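Local coordinates for UDP-4-amino-4,6-dideoxy-N-acetyl-beta-L-altrosamine transaminase (Helicobacter pylori, PDB 2FNU), which catalyses the PLP-dependent transamination of a UDP-linked 4-keto sugar, with L-glutamate as amino donor, in the second step of pseudaminic acid biosynthesis, at residues 287-292 with 338-343; 313-318 with 344-349. All coordinates share one frame; numbering follows the deposited sequence.

Contact 1 (287-292 with 338-343); sequences PILMHQ and EDFYHA
A single backbone hydrogen bond joins strand 287-290 to the C-terminal end of helix 338-343: M290 N donates to A343 O at 2.8 Å, with an N-H...O angle of 174°. The bond is straight at the hydrogen but not at the acceptor, since the donor stands above the carbonyl plane of A343, 29° out of it. The same oxygen receives a C-H...O contact from L289 CA at 3.4 Å. Two consecutive strand residues thus converge on A343 O, so the last carbonyl of the helix is taken up by the backbone of the strand.

The apolar part rests on L289, A343 and F340. L289 and A343 are the nearest pair along the backbones. L289 sets CG anti to its carbonyl carbon, and its CD2 branch then reaches F340 CE1 at 3.7 Å and the methyl CB of A343 at 4.0 Å. F340 extends to meet it, CG anti to the backbone N, and the two side chains cross at about a right angle; CD2 approaches the ring obliquely.

M290 adds van der Waals packing on two carbonyl oxygens of the helix. Its CG lies against A343 O, and a bend at chi3 turns the terminal methyl so that CE sits 3.5 Å from H342 O.

The axes of these short segments approach to 7.3 Å at an angle of 105°. M290 also packs on K298 and I301 of helix 298-307, and the F340 ring meets Y130 edge-to-face. Strand 286-290 runs between 270-272 and 344-347 in a three-stranded antiparallel sheet; the M290-A343 bond carries its pairing with 344-347, seen at I288 and I345, one step back onto the last residue of helix 335-343.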
ATOM      1  N   PRO B 287     -28.285  -3.491   5.878  1.00 11.63           N
ATOM      2  CA  PRO B 287     -28.468  -4.859   6.377  1.00 12.59           C
ATOM      3  C   PRO B 287     -29.913  -5.201   6.688  1.00 13.55           C
ATOM      4  O   PRO B 287     -30.652  -4.378   7.250  1.00 13.62           O
ATOM      5  CB  PRO B 287     -27.668  -4.878   7.701  1.00 12.53           C
ATOM      6  CG  PRO B 287     -26.877  -3.582   7.712  1.00 13.77           C
ATOM      7  CD  PRO B 287     -27.711  -2.606   6.908  1.00 12.53           C
ATOM      8  N   ILE B 288     -30.291  -6.428   6.337  1.00 13.67           N
ATOM      9  CA  ILE B 288     -31.540  -6.988   6.846  1.00 13.31           C
ATOM     10  C   ILE B 288     -31.203  -8.260   7.624  1.00 15.29           C
ATOM     11  O   ILE B 288     -30.220  -8.950   7.292  1.00 14.59           O
ATOM     12  CB  ILE B 288     -32.562  -7.303   5.712  1.00 14.43           C
ATOM     13  CG1 ILE B 288     -32.010  -8.386   4.766  1.00 13.51           C
ATOM     14  CG2 ILE B 288     -32.962  -6.024   4.971  1.00 15.57           C
ATOM     15  CD1 ILE B 288     -33.024  -8.853   3.686  1.00 13.98           C
ATOM     16  N   LEU B 289     -32.006  -8.567   8.644  1.00 14.22           N
ATOM     17  CA  LEU B 289     -31.803  -9.776   9.454  1.00 15.44           C
ATOM     18  C   LEU B 289     -32.977 -10.736   9.278  1.00 16.18           C
ATOM     19  O   LEU B 289     -34.103 -10.424   9.682  1.00 15.79           O
ATOM     20  CB  LEU B 289     -31.639  -9.437  10.948  1.00 14.57           C
ATOM     21  CG  LEU B 289     -30.485  -8.509  11.320  1.00 17.91           C
ATOM     22  CD1 LEU B 289     -30.571  -8.182  12.804  1.00 25.73           C
ATOM     23  CD2 LEU B 289     -29.174  -9.181  10.971  1.00 20.71           C
ATOM     24  N   MET B 290     -32.720 -11.897   8.670  1.00 13.89           N
ATOM     25  CA  MET B 290     -33.774 -12.892   8.408  1.00 16.32           C
ATOM     26  C   MET B 290     -34.331 -13.491   9.674  1.00 17.49           C
ATOM     27  O   MET B 290     -33.610 -13.677  10.650  1.00 18.51           O
ATOM     28  CB  MET B 290     -33.208 -14.084   7.622  1.00 17.21           C
ATOM     29  CG  MET B 290     -32.527 -13.769   6.327  1.00 22.40           C
ATOM     30  SD  MET B 290     -32.211 -15.293   5.396  1.00 19.05           S
ATOM     31  CE  MET B 290     -31.355 -16.380   6.528  1.00 17.49           C
ATOM     32  N   HIS B 291     -35.610 -13.863   9.631  1.00 16.65           N
ATOM     33  CA  HIS B 291     -36.184 -14.705  10.680  1.00 21.14           C
ATOM     34  C   HIS B 291     -35.397 -16.010  10.760  1.00 21.22           C
ATOM     35  O   HIS B 291     -34.928 -16.531   9.741  1.00 20.71           O
ATOM     36  CB  HIS B 291     -37.649 -14.987  10.343  1.00 22.62           C
ATOM     37  CG  HIS B 291     -38.394 -15.730  11.413  1.00 31.65           C
ATOM     38  ND1 HIS B 291     -39.395 -15.150  12.164  1.00 41.76           N
ATOM     39  CD2 HIS B 291     -38.292 -17.009  11.851  1.00 34.89           C
ATOM     40  CE1 HIS B 291     -39.874 -16.037  13.018  1.00 38.69           C
ATOM     41  NE2 HIS B 291     -39.219 -17.172  12.851  1.00 36.08           N
ATOM     42  N   GLN B 292     -35.246 -16.535  11.973  1.00 21.67           N
ATOM     43  CA  GLN B 292     -34.511 -17.780  12.211  1.00 22.91           C
ATOM     44  C   GLN B 292     -34.986 -18.969  11.369  1.00 22.82           C
ATOM     45  O   GLN B 292     -34.206 -19.887  11.108  1.00 24.28           O
ATOM     46  CB  GLN B 292     -34.554 -18.139  13.698  1.00 27.28           C
ATOM     47  N   GLU B 338     -22.789 -15.634  15.908  1.00 13.07           N
ATOM     48  CA  GLU B 338     -23.294 -16.708  15.042  1.00 15.22           C
ATOM     49  C   GLU B 338     -24.700 -16.398  14.526  1.00 13.92           C
ATOM     50  O   GLU B 338     -24.970 -16.532  13.319  1.00 15.46           O
ATOM     51  CB  GLU B 338     -23.310 -18.054  15.786  1.00 15.43           C
ATOM     52  CG  GLU B 338     -21.938 -18.517  16.286  1.00 15.17           C
ATOM     53  CD  GLU B 338     -20.980 -18.896  15.162  1.00 22.67           C
ATOM     54  OE1 GLU B 338     -21.399 -19.617  14.231  1.00 25.31           O
ATOM     55  OE2 GLU B 338     -19.798 -18.487  15.215  1.00 18.98           O
ATOM     56  N   ASP B 339     -25.586 -15.987  15.434  1.00 14.32           N
ATOM     57  CA  ASP B 339     -26.966 -15.657  15.045  1.00 14.83           C
ATOM     58  C   ASP B 339     -26.983 -14.479  14.075  1.00 14.06           C
ATOM     59  O   ASP B 339     -27.716 -14.514  13.086  1.00 16.17           O
ATOM     60  CB  ASP B 339     -27.856 -15.320  16.255  1.00 16.28           C
ATOM     61  CG  ASP B 339     -28.170 -16.536  17.137  1.00 19.87           C
ATOM     62  OD1 ASP B 339     -27.918 -17.691  16.738  1.00 20.54           O
ATOM     63  OD2 ASP B 339     -28.654 -16.299  18.257  1.00 22.32           O
ATOM     64  N   PHE B 340     -26.172 -13.446  14.350  1.00 13.28           N
ATOM     65  CA  PHE B 340     -26.138 -12.291  13.456  1.00 14.48           C
ATOM     66  C   PHE B 340     -25.664 -12.690  12.052  1.00 14.87           C
ATOM     67  O   PHE B 340     -26.270 -12.330  11.040  1.00 14.31           O
ATOM     68  CB  PHE B 340     -25.229 -11.193  14.023  1.00 13.77           C
ATOM     69  CG  PHE B 340     -25.271  -9.925  13.221  1.00 11.96           C
ATOM     70  CD1 PHE B 340     -26.218  -8.950  13.491  1.00 12.82           C
ATOM     71  CD2 PHE B 340     -24.365  -9.718  12.174  1.00 13.51           C
ATOM     72  CE1 PHE B 340     -26.259  -7.777  12.712  1.00 12.08           C
ATOM     73  CE2 PHE B 340     -24.397  -8.557  11.406  1.00 15.13           C
ATOM     74  CZ  PHE B 340     -25.349  -7.589  11.678  1.00 13.76           C
ATOM     75  N   TYR B 341     -24.557 -13.424  11.993  1.00 14.56           N
ATOM     76  CA  TYR B 341     -24.037 -13.894  10.701  1.00 14.21           C
ATOM     77  C   TYR B 341     -25.070 -14.726   9.941  1.00 15.10           C
ATOM     78  O   TYR B 341     -25.254 -14.551   8.739  1.00 15.37           O
ATOM     79  CB  TYR B 341     -22.782 -14.714  10.960  1.00 15.68           C
ATOM     80  CG  TYR B 341     -22.193 -15.455   9.786  1.00 14.34           C
ATOM     81  CD1 TYR B 341     -21.866 -14.801   8.601  1.00 17.16           C
ATOM     82  CD2 TYR B 341     -21.896 -16.815   9.894  1.00 17.09           C
ATOM     83  CE1 TYR B 341     -21.282 -15.501   7.523  1.00 17.50           C
ATOM     84  CE2 TYR B 341     -21.306 -17.521   8.833  1.00 16.01           C
ATOM     85  CZ  TYR B 341     -21.011 -16.860   7.661  1.00 17.16           C
ATOM     86  OH  TYR B 341     -20.409 -17.551   6.633  1.00 21.53           O
ATOM     87  N   HIS B 342     -25.750 -15.628  10.638  1.00 15.44           N
ATOM     88  CA  HIS B 342     -26.732 -16.468   9.965  1.00 15.25           C
ATOM     89  C   HIS B 342     -27.876 -15.626   9.429  1.00 14.33           C
ATOM     90  O   HIS B 342     -28.383 -15.886   8.345  1.00 17.20           O
ATOM     91  CB  HIS B 342     -27.238 -17.568  10.897  1.00 16.29           C
ATOM     92  CG  HIS B 342     -26.167 -18.531  11.291  1.00 18.81           C
ATOM     93  ND1 HIS B 342     -26.203 -19.243  12.470  1.00 22.29           N
ATOM     94  CD2 HIS B 342     -25.025 -18.897  10.664  1.00 21.66           C
ATOM     95  CE1 HIS B 342     -25.130 -20.008  12.553  1.00 19.97           C
ATOM     96  NE2 HIS B 342     -24.398 -19.816  11.473  1.00 18.43           N
ATOM     97  N   ALA B 343     -28.235 -14.582  10.168  1.00 13.35           N
ATOM     98  CA  ALA B 343     -29.406 -13.767   9.815  1.00 14.00           C
ATOM     99  C   ALA B 343     -29.136 -12.715   8.737  1.00 14.59           C
ATOM    100  O   ALA B 343     -30.042 -12.326   7.988  1.00 14.81           O
ATOM    101  CB  ALA B 343     -29.970 -13.085  11.059  1.00 15.22           C
TER

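Contact 2 (313-318 with 344-349); sequences QVHYKP and EISLPC. With UD1 (uridine-diphosphate-N-acetylglucosamine), chain F.
E344, where the chain turns from helix to strand, points its CB toward 313-318. CG runs anti to the backbone N (chi1 -162°) and lies 3.9 Å from H315 O; a bend at chi2 (-85°) brings the carboxylate alongside the backbone of H315. The V314 side chain runs antiparallel alongside, its CG1 3.9 Å from E344 OE1. CD lies near H315 O and N. At the tip, OE1 accepts H315 N at 2.9 Å, from above the carboxylate plane, whereas OE2 uses its syn lone pair to accept S346 OG at 2.6 Å.

That serine hydroxyl accepts H315 ND1 at 2.7 Å, near the imidazole plane, giving a hydrogen-bonded chain from H315 through S346 to E344, second shell to a substrate-binding histidine. With ND1 as donor and the carboxylate close by, the ring may be polarised. Beside it, Q313 and S346 form one antiparallel hydrogen-bonded bridge, attaching the substrate loop of this DegT/DnrJ/EryC1 aminotransferase to strand 344-347.

The loop's other side faces the nucleotide sugar: H315 CD2 and NE2 lie 3.6 Å from the acetyl methyl C8' of UD1, which approaches the ring obliquely. Q313 NE2 donates to UD1 O2A at 3.1 Å, while its OE1 holds V314 N. H315 CB lies over the centre of one face of the Y316 ring, and Y316 OH donates to UD1 O3' at 2.8 Å.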
ATOM      1  N   GLN B 313     -24.737  -9.589  -0.413  1.00 14.46           N
ATOM      2  CA  GLN B 313     -23.540 -10.127   0.224  1.00 15.19           C
ATOM      3  C   GLN B 313     -23.818 -10.279   1.720  1.00 14.71           C
ATOM      4  O   GLN B 313     -24.789  -9.721   2.225  1.00 15.31           O
ATOM      5  CB  GLN B 313     -22.369  -9.168  -0.053  1.00 16.83           C
ATOM      6  CG  GLN B 313     -21.016  -9.565   0.512  1.00 19.86           C
ATOM      7  CD  GLN B 313     -20.593 -10.950   0.083  1.00 20.68           C
ATOM      8  OE1 GLN B 313     -21.113 -11.953   0.576  1.00 18.85           O
ATOM      9  NE2 GLN B 313     -19.631 -11.014  -0.837  1.00 22.27           N
ATOM     10  N   VAL B 314     -22.982 -11.041   2.425  1.00 13.91           N
ATOM     11  CA  VAL B 314     -23.124 -11.200   3.861  1.00 13.70           C
ATOM     12  C   VAL B 314     -21.919 -10.566   4.557  1.00 14.31           C
ATOM     13  O   VAL B 314     -20.762 -10.827   4.173  1.00 15.92           O
ATOM     14  CB  VAL B 314     -23.220 -12.685   4.255  1.00 13.38           C
ATOM     15  CG1 VAL B 314     -23.276 -12.855   5.796  1.00 17.43           C
ATOM     16  CG2 VAL B 314     -24.449 -13.339   3.599  1.00 15.15           C
ATOM     17  N   HIS B 315     -22.199  -9.730   5.562  1.00 13.04           N
ATOM     18  CA  HIS B 315     -21.156  -9.113   6.400  1.00 11.77           C
ATOM     19  C   HIS B 315     -21.481  -9.419   7.871  1.00 14.73           C
ATOM     20  O   HIS B 315     -22.444  -8.867   8.390  1.00 15.10           O
ATOM     21  CB  HIS B 315     -21.179  -7.589   6.162  1.00 12.38           C
ATOM     22  CG  HIS B 315     -20.951  -7.196   4.732  1.00 13.01           C
ATOM     23  ND1 HIS B 315     -21.980  -6.971   3.836  1.00 12.20           N
ATOM     24  CD2 HIS B 315     -19.805  -6.964   4.051  1.00 18.83           C
ATOM     25  CE1 HIS B 315     -21.474  -6.638   2.664  1.00 14.58           C
ATOM     26  NE2 HIS B 315     -20.157  -6.615   2.768  1.00 18.98           N
ATOM     27  N   TYR B 316     -20.737 -10.278   8.580  1.00 13.59           N
ATOM     28  CA  TYR B 316     -19.502 -10.949   8.181  1.00 13.77           C
ATOM     29  C   TYR B 316     -19.454 -12.315   8.855  1.00 13.50           C
ATOM     30  O   TYR B 316     -20.044 -12.511   9.926  1.00 14.01           O
ATOM     31  CB  TYR B 316     -18.281 -10.187   8.719  1.00 15.01           C
ATOM     32  CG  TYR B 316     -18.038  -8.837   8.114  1.00 13.89           C
ATOM     33  CD1 TYR B 316     -18.465  -7.680   8.764  1.00 15.87           C
ATOM     34  CD2 TYR B 316     -17.373  -8.711   6.889  1.00 12.95           C
ATOM     35  CE1 TYR B 316     -18.226  -6.424   8.210  1.00 14.10           C
ATOM     36  CE2 TYR B 316     -17.131  -7.448   6.313  1.00 13.30           C
ATOM     37  CZ  TYR B 316     -17.579  -6.323   6.984  1.00 14.00           C
ATOM     38  OH  TYR B 316     -17.342  -5.091   6.425  1.00 16.41           O
ATOM     39  N   LYS B 317     -18.703 -13.240   8.272  1.00 13.89           N
ATOM     40  CA  LYS B 317     -18.324 -14.468   8.981  1.00 15.37           C
ATOM     41  C   LYS B 317     -17.592 -14.098  10.276  1.00 14.79           C
ATOM     42  O   LYS B 317     -16.676 -13.290  10.250  1.00 14.13           O
ATOM     43  CB  LYS B 317     -17.425 -15.316   8.079  1.00 13.57           C
ATOM     44  CG  LYS B 317     -16.862 -16.595   8.667  1.00 16.79           C
ATOM     45  CD  LYS B 317     -16.227 -17.381   7.510  1.00 20.73           C
ATOM     46  CE  LYS B 317     -15.566 -18.666   7.926  1.00 25.17           C
ATOM     47  NZ  LYS B 317     -15.157 -19.400   6.676  1.00 24.08           N
ATOM     48  N   PRO B 318     -18.014 -14.660  11.420  1.00 14.62           N
ATOM     49  CA  PRO B 318     -17.280 -14.367  12.654  1.00 13.37           C
ATOM     50  C   PRO B 318     -15.801 -14.670  12.473  1.00 13.88           C
ATOM     51  O   PRO B 318     -15.448 -15.755  12.021  1.00 14.24           O
ATOM     52  CB  PRO B 318     -17.935 -15.306  13.678  1.00 13.97           C
ATOM     53  CG  PRO B 318     -19.399 -15.412  13.167  1.00 13.28           C
ATOM     54  CD  PRO B 318     -19.203 -15.506  11.667  1.00 13.22           C
ATOM     55  N   GLU B 344     -27.897 -12.233   8.643  1.00 13.42           N
ATOM     56  CA  GLU B 344     -27.674 -10.982   7.906  1.00 12.40           C
ATOM     57  C   GLU B 344     -27.501 -11.124   6.393  1.00 15.04           C
ATOM     58  O   GLU B 344     -26.805 -12.021   5.902  1.00 15.22           O
ATOM     59  CB  GLU B 344     -26.445 -10.256   8.479  1.00 12.43           C
ATOM     60  CG  GLU B 344     -26.354  -8.758   8.108  1.00 12.47           C
ATOM     61  CD  GLU B 344     -25.697  -8.471   6.751  1.00 15.42           C
ATOM     62  OE1 GLU B 344     -24.964  -9.340   6.207  1.00 15.14           O
ATOM     63  OE2 GLU B 344     -25.920  -7.336   6.238  1.00 15.86           O
ATOM     64  N   ILE B 345     -28.120 -10.189   5.673  1.00 13.86           N
ATOM     65  CA  ILE B 345     -27.927 -10.026   4.226  1.00 13.26           C
ATOM     66  C   ILE B 345     -27.806  -8.540   3.962  1.00 13.86           C
ATOM     67  O   ILE B 345     -28.622  -7.762   4.462  1.00 13.65           O
ATOM     68  CB  ILE B 345     -29.110 -10.574   3.403  1.00 13.80           C
ATOM     69  CG1 ILE B 345     -29.306 -12.068   3.693  1.00 15.56           C
ATOM     70  CG2 ILE B 345     -28.858 -10.349   1.920  1.00 13.86           C
ATOM     71  CD1 ILE B 345     -30.534 -12.675   2.976  1.00 16.21           C
ATOM     72  N   SER B 346     -26.778  -8.152   3.197  1.00 12.72           N
ATOM     73  CA  SER B 346     -26.595  -6.761   2.787  1.00 11.74           C
ATOM     74  C   SER B 346     -27.146  -6.549   1.394  1.00 13.44           C
ATOM     75  O   SER B 346     -26.710  -7.195   0.447  1.00 13.62           O
ATOM     76  CB  SER B 346     -25.117  -6.384   2.807  1.00 11.30           C
ATOM     77  OG  SER B 346     -24.624  -6.526   4.142  1.00 13.93           O
ATOM     78  N   LEU B 347     -28.105  -5.633   1.283  1.00 12.18           N
ATOM     79  CA  LEU B 347     -28.750  -5.358  -0.005  1.00 13.65           C
ATOM     80  C   LEU B 347     -28.100  -4.207  -0.756  1.00 13.39           C
ATOM     81  O   LEU B 347     -27.469  -3.331  -0.140  1.00 14.82           O
ATOM     82  CB  LEU B 347     -30.230  -5.031   0.223  1.00 13.91           C
ATOM     83  CG  LEU B 347     -31.062  -6.119   0.912  1.00 13.82           C
ATOM     84  CD1 LEU B 347     -32.499  -5.611   1.065  1.00 15.50           C
ATOM     85  CD2 LEU B 347     -31.064  -7.426   0.125  1.00 15.30           C
ATOM     86  N   PRO B 348     -28.260  -4.171  -2.092  1.00 14.21           N
ATOM     87  CA  PRO B 348     -27.653  -3.059  -2.822  1.00 13.99           C
ATOM     88  C   PRO B 348     -27.994  -1.680  -2.252  1.00 14.59           C
ATOM     89  O   PRO B 348     -29.161  -1.350  -2.021  1.00 14.15           O
ATOM     90  CB  PRO B 348     -28.188  -3.230  -4.251  1.00 13.16           C
ATOM     91  CG  PRO B 348     -28.430  -4.733  -4.365  1.00 14.81           C
ATOM     92  CD  PRO B 348     -28.944  -5.125  -2.991  1.00 15.13           C
ATOM     93  N   CYS B 349     -26.961  -0.884  -2.021  1.00 13.60           N
ATOM     94  CA  CYS B 349     -27.134   0.412  -1.400  1.00 14.80           C
ATOM     95  C   CYS B 349     -25.886   1.218  -1.737  1.00 16.24           C
ATOM     96  O   CYS B 349     -24.795   0.885  -1.279  1.00 15.61           O
ATOM     97  CB  CYS B 349     -27.279   0.262   0.112  1.00 17.78           C
ATOM     98  SG  CYS B 349     -27.506   1.848   0.958  1.00 19.57           S
TER
HETATM   99  C1' UD1 F 904     -14.113  -6.877   1.487  1.00 33.73           C
HETATM  100  C2' UD1 F 904     -15.229  -6.593   2.507  1.00 24.62           C
HETATM  101  C3' UD1 F 904     -15.585  -5.111   2.587  1.00 27.42           C
HETATM  102  C4' UD1 F 904     -14.318  -4.253   2.701  1.00 37.33           C
HETATM  103  C5' UD1 F 904     -13.216  -4.606   1.685  1.00 41.11           C
HETATM  104  C6' UD1 F 904     -13.501  -4.031   0.295  1.00 48.72           C
HETATM  105  C7' UD1 F 904     -16.690  -8.568   2.736  1.00 34.59           C
HETATM  106  C8' UD1 F 904     -17.844  -9.357   2.178  1.00 35.78           C
HETATM  107  N2' UD1 F 904     -16.412  -7.387   2.173  1.00 29.11           N
HETATM  108  O1' UD1 F 904     -14.617  -6.767   0.153  1.00 38.26           O
HETATM  109  O3' UD1 F 904     -16.418  -4.865   3.744  1.00 22.23           O
HETATM  110  O5' UD1 F 904     -12.964  -6.021   1.644  1.00 35.47           O
HETATM  111  O7' UD1 F 904     -16.052  -8.997   3.667  1.00 25.14           O
HETATM  112  N1  UD1 F 904     -16.992  -3.591  -6.671  1.00 39.49           N
HETATM  113  C2  UD1 F 904     -17.142  -2.512  -7.565  1.00 41.53           C
HETATM  114  N3  UD1 F 904     -16.071  -1.789  -7.928  1.00 34.64           N
HETATM  115  C4  UD1 F 904     -14.843  -2.070  -7.468  1.00 39.50           C
HETATM  116  C5  UD1 F 904     -14.627  -3.124  -6.581  1.00 31.27           C
HETATM  117  C6  UD1 F 904     -15.704  -3.902  -6.176  1.00 34.35           C
HETATM  118  O2  UD1 F 904     -18.282  -2.233  -8.015  1.00 40.02           O
HETATM  119  O4  UD1 F 904     -13.881  -1.370  -7.836  1.00 37.16           O
HETATM  120  C1B UD1 F 904     -18.187  -4.377  -6.302  1.00 37.32           C
HETATM  121  C2B UD1 F 904     -18.344  -5.485  -7.333  1.00 38.41           C
HETATM  122  O2' UD1 F 904     -19.726  -5.613  -7.679  1.00 38.23           O
HETATM  123  C3B UD1 F 904     -17.854  -6.729  -6.625  1.00 38.49           C
HETATM  124  C4B UD1 F 904     -18.175  -6.433  -5.175  1.00 39.02           C
HETATM  125  O4B UD1 F 904     -18.043  -5.014  -5.025  1.00 32.49           O
HETATM  126  O3B UD1 F 904     -18.504  -7.927  -7.066  1.00 40.50           O
HETATM  127  C5B UD1 F 904     -17.199  -7.146  -4.262  1.00 37.19           C
HETATM  128  O5B UD1 F 904     -17.547  -6.828  -2.921  1.00 36.53           O
HETATM  129  PA  UD1 F 904     -17.007  -7.774  -1.730  1.00 39.17           P
HETATM  130  O1A UD1 F 904     -17.363  -7.112  -0.407  1.00 32.56           O
HETATM  131  O2A UD1 F 904     -17.473  -9.193  -2.009  1.00 30.63           O
HETATM  132  O3A UD1 F 904     -15.427  -7.622  -2.053  1.00 33.30           O
HETATM  133  PB  UD1 F 904     -14.254  -7.875  -0.969  1.00 33.67           P
HETATM  134  O1B UD1 F 904     -14.406  -9.261  -0.359  1.00 36.47           O
HETATM  135  O2B UD1 F 904     -12.947  -7.454  -1.625  1.00 32.40           O

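In the fold
Helix 335-343 runs directly into strand 344-347, so the second segment of contact 1 continues into that of contact 2, and the two centres are about 9 Å apart. The sheet joins them again: I288 N lies 2.8 Å from I345 O, a probable hydrogen bond. Packing adds two more links, P287 CB at 3.4 Å from E344 OE2 and Y341 CD1 at 3.2 Å from Y316 O. Contact 2 lines the nucleotide-sugar pocket directly and reaches the cofactor through Y316 OH, which is hydrogen-bonded to PMP O3. Contact 1 lies behind it: the F340 side chain is about 6 Å from that of H315 but about 11 Å from UD1.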